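Local coordinates for protein lysine cyclodeaminase (Streptomyces pristinaespiralis, PDB 5YU3) that probably converts L-lysine into L-pipecolic acid by an NAD-dependent cyclodeamination that releases ammonia, and also recognises L-ornithine and L-2,4-diaminobutyric acid, at residues W4-R9 with E317-R322. Residues are numbered along the deposited sequence; the frame is centred on the assembly and turned at random.
Sequences WVLGRR and EAAAER
The indole of Trp-4 meets the helix with the far edge of its six-membered ring: the backbone N of Ala-320 lies near the ring plane, 3.6 Å from CH2 of Trp-4, and the carbonyl carbon of Ala-319 sits at the same edge. The methyl of Ala-319 comes in obliquely, its CB 3.6 Å from Trp-4 CZ2, while Ala-320 CB stands 3.8 Å from Trp-4 CH2. With CG anti to the backbone N (chi1 -175°), the indole stretches out from the strand and reaches the helix, although the axes of strand 4-6 and helix 317-321 come no closer than 11.0 Å. Leu-6, two residues along the same strand, comes to Ala-319 as well, its CD2 3.8 Å from Ala-319 CB, so the indole and the leucine branch meet the same methyl from neighbouring directions. Strand 3-6 runs between strands 108-113 and 326-328 in the mixed sheet of this ornithine cyclodeaminase/mu-crystallin family protein, and the last turn of helix 305-321 packs over it, the axes of 4-6 and 317-321 at 105°. Leu-316, one turn before Ala-320, also touches both Trp-4 and Leu-6. On the five-membered ring, NE1 hydrogen-bonds to the carbonyl O of Leu-324, in the link from the helix to strand 326-328. Replacing Trp-4 with an alanine would probably open a gap beside Ala-319 and Ala-320 and cost Leu-324 O its indole donor. Arg-8 hydrogen-bonds to Glu-331 O and Met-1 O of the second subunit.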
ATOM      1  N   TRP A   4      14.427   8.242  -6.631  1.00 21.04           N
ATOM      2  CA  TRP A   4      14.525   8.274  -8.087  1.00 18.32           C
ATOM      3  C   TRP A   4      13.111   8.227  -8.650  1.00 22.76           C
ATOM      4  O   TRP A   4      12.415   7.218  -8.500  1.00 19.34           O
ATOM      5  CB  TRP A   4      15.356   7.087  -8.557  1.00 23.43           C
ATOM      6  CG  TRP A   4      15.658   7.017 -10.024  1.00 23.07           C
ATOM      7  CD1 TRP A   4      15.599   8.030 -10.939  1.00 23.42           C
ATOM      8  CD2 TRP A   4      16.083   5.850 -10.734  1.00 22.27           C
ATOM      9  NE1 TRP A   4      15.966   7.555 -12.186  1.00 22.39           N
ATOM     10  CE2 TRP A   4      16.256   6.220 -12.084  1.00 20.23           C
ATOM     11  CE3 TRP A   4      16.315   4.521 -10.360  1.00 20.53           C
ATOM     12  CZ2 TRP A   4      16.668   5.314 -13.057  1.00 20.92           C
ATOM     13  CZ3 TRP A   4      16.719   3.616 -11.333  1.00 23.53           C
ATOM     14  CH2 TRP A   4      16.895   4.022 -12.666  1.00 19.74           C
ATOM     15  N   VAL A   5      12.663   9.318  -9.264  1.00 21.38           N
ATOM     16  CA  VAL A   5      11.322   9.393  -9.840  1.00 17.54           C
ATOM     17  C   VAL A   5      11.457   9.305 -11.351  1.00 23.94           C
ATOM     18  O   VAL A   5      12.159  10.115 -11.965  1.00 22.50           O
ATOM     19  CB  VAL A   5      10.583  10.677  -9.438  1.00 20.93           C
ATOM     20  CG1 VAL A   5       9.231  10.742 -10.126  1.00 23.42           C
ATOM     21  CG2 VAL A   5      10.398  10.738  -7.926  1.00 20.09           C
ATOM     22  N   LEU A   6      10.775   8.335 -11.950  1.00 20.49           N
ATOM     23  CA  LEU A   6      10.633   8.277 -13.401  1.00 20.46           C
ATOM     24  C   LEU A   6       9.327   8.969 -13.775  1.00 24.05           C
ATOM     25  O   LEU A   6       8.246   8.434 -13.527  1.00 27.06           O
ATOM     26  CB  LEU A   6      10.647   6.830 -13.885  1.00 17.64           C
ATOM     27  CG  LEU A   6      11.923   6.023 -13.665  1.00 25.17           C
ATOM     28  CD1 LEU A   6      11.811   4.687 -14.385  1.00 26.52           C
ATOM     29  CD2 LEU A   6      13.146   6.802 -14.148  1.00 23.32           C
ATOM     30  N   GLY A   7       9.416  10.160 -14.364  1.00 25.38           N
ATOM     31  CA  GLY A   7       8.214  10.807 -14.848  1.00 25.49           C
ATOM     32  C   GLY A   7       7.595  10.045 -16.008  1.00 24.12           C
ATOM     33  O   GLY A   7       8.226   9.183 -16.629  1.00 22.80           O
ATOM     34  N   ARG A   8       6.326  10.362 -16.296  1.00 19.38           N
ATOM     35  CA  ARG A   8       5.672   9.807 -17.483  1.00 21.76           C
ATOM     36  C   ARG A   8       6.520  10.037 -18.733  1.00 19.94           C
ATOM     37  O   ARG A   8       6.533   9.204 -19.649  1.00 18.87           O
ATOM     38  CB  ARG A   8       4.277  10.427 -17.666  1.00 20.87           C
ATOM     39  CG  ARG A   8       4.268  11.955 -17.789  1.00 21.93           C
ATOM     40  CD  ARG A   8       2.880  12.539 -18.106  1.00 28.51           C
ATOM     41  NE  ARG A   8       1.904  12.215 -17.066  1.00 30.14           N
ATOM     42  CZ  ARG A   8       1.130  13.095 -16.431  1.00 34.41           C
ATOM     43  NH1 ARG A   8       1.199  14.393 -16.714  1.00 31.06           N
ATOM     44  NH2 ARG A   8       0.281  12.667 -15.503  1.00 27.21           N
ATOM     45  N   ARG A   9       7.232  11.163 -18.785  1.00 20.50           N
ATOM     46  CA  ARG A   9       8.105  11.444 -19.919  1.00 21.17           C
ATOM     47  C   ARG A   9       9.252  10.441 -19.984  1.00 20.53           C
ATOM     48  O   ARG A   9       9.581   9.931 -21.062  1.00 21.36           O
ATOM     49  CB  ARG A   9       8.622  12.883 -19.812  1.00 22.23           C
ATOM     50  CG  ARG A   9       9.875  13.174 -20.616  1.00 28.23           C
ATOM     51  CD  ARG A   9       9.548  13.404 -22.079  1.00 30.80           C
ATOM     52  NE  ARG A   9      10.731  13.805 -22.843  1.00 30.26           N
ATOM     53  CZ  ARG A   9      10.753  13.910 -24.169  1.00 31.27           C
ATOM     54  NH1 ARG A   9       9.655  13.650 -24.869  1.00 33.57           N
ATOM     55  NH2 ARG A   9      11.866  14.271 -24.793  1.00 24.14           N
ATOM     56  N   GLU A 317      16.410  -0.805 -15.280  1.00 16.72           N
ATOM     57  CA  GLU A 317      17.650  -1.113 -15.986  1.00 18.96           C
ATOM     58  C   GLU A 317      17.830  -0.201 -17.193  1.00 18.73           C
ATOM     59  O   GLU A 317      18.911   0.364 -17.406  1.00 19.39           O
ATOM     60  CB  GLU A 317      17.662  -2.582 -16.413  1.00 19.43           C
ATOM     61  CG  GLU A 317      17.886  -3.554 -15.261  1.00 23.84           C
ATOM     62  CD  GLU A 317      17.751  -5.003 -15.687  1.00 30.06           C
ATOM     63  OE1 GLU A 317      17.587  -5.247 -16.895  1.00 25.22           O
ATOM     64  OE2 GLU A 317      17.797  -5.889 -14.808  1.00 29.50           O
ATOM     65  N   ALA A 318      16.775  -0.048 -17.998  1.00 18.37           N
ATOM     66  CA  ALA A 318      16.857   0.824 -19.167  1.00 20.51           C
ATOM     67  C   ALA A 318      17.019   2.282 -18.757  1.00 22.21           C
ATOM     68  O   ALA A 318      17.792   3.024 -19.376  1.00 20.63           O
ATOM     69  CB  ALA A 318      15.620   0.643 -20.051  1.00 19.47           C
ATOM     70  N   ALA A 319      16.295   2.715 -17.716  1.00 18.31           N
ATOM     71  CA  ALA A 319      16.398   4.101 -17.267  1.00 19.34           C
ATOM     72  C   ALA A 319      17.771   4.398 -16.672  1.00 20.94           C
ATOM     73  O   ALA A 319      18.322   5.486 -16.884  1.00 22.67           O
ATOM     74  CB  ALA A 319      15.297   4.404 -16.248  1.00 18.33           C
ATOM     75  N   ALA A 320      18.337   3.450 -15.917  1.00 18.46           N
ATOM     76  CA  ALA A 320      19.660   3.664 -15.337  1.00 19.35           C
ATOM     77  C   ALA A 320      20.726   3.765 -16.422  1.00 22.07           C
ATOM     78  O   ALA A 320      21.622   4.615 -16.349  1.00 21.74           O
ATOM     79  CB  ALA A 320      19.999   2.534 -14.366  1.00 20.97           C
ATOM     80  N   GLU A 321      20.644   2.883 -17.422  1.00 18.36           N
ATOM     81  CA  GLU A 321      21.544   2.909 -18.571  1.00 25.04           C
ATOM     82  C   GLU A 321      21.560   4.278 -19.242  1.00 22.46           C
ATOM     83  O   GLU A 321      22.612   4.749 -19.698  1.00 22.95           O
ATOM     84  CB  GLU A 321      21.077   1.841 -19.558  1.00 25.20           C
ATOM     85  CG  GLU A 321      22.086   1.296 -20.525  1.00 37.48           C
ATOM     86  CD  GLU A 321      21.396   0.452 -21.579  1.00 42.37           C
ATOM     87  OE1 GLU A 321      20.498  -0.341 -21.205  1.00 40.54           O
ATOM     88  OE2 GLU A 321      21.723   0.602 -22.777  1.00 44.58           O
ATOM     89  N   ARG A 322      20.399   4.920 -19.325  1.00 20.26           N
ATOM     90  CA  ARG A 322      20.226   6.176 -20.045  1.00 19.75           C
ATOM     91  C   ARG A 322      20.196   7.386 -19.129  1.00 19.45           C
ATOM     92  O   ARG A 322      19.945   8.500 -19.603  1.00 19.92           O
ATOM     93  CB  ARG A 322      18.942   6.122 -20.871  1.00 17.85           C
ATOM     94  CG  ARG A 322      18.988   5.040 -21.930  1.00 19.79           C
ATOM     95  CD  ARG A 322      17.621   4.774 -22.556  1.00 23.29           C
ATOM     96  NE  ARG A 322      17.810   4.111 -23.847  1.00 27.01           N
ATOM     97  CZ  ARG A 322      17.986   2.808 -23.989  1.00 29.29           C
ATOM     98  NH1 ARG A 322      17.969   2.011 -22.918  1.00 34.53           N
ATOM     99  NH2 ARG A 322      18.173   2.299 -25.200  1.00 25.03           N
TER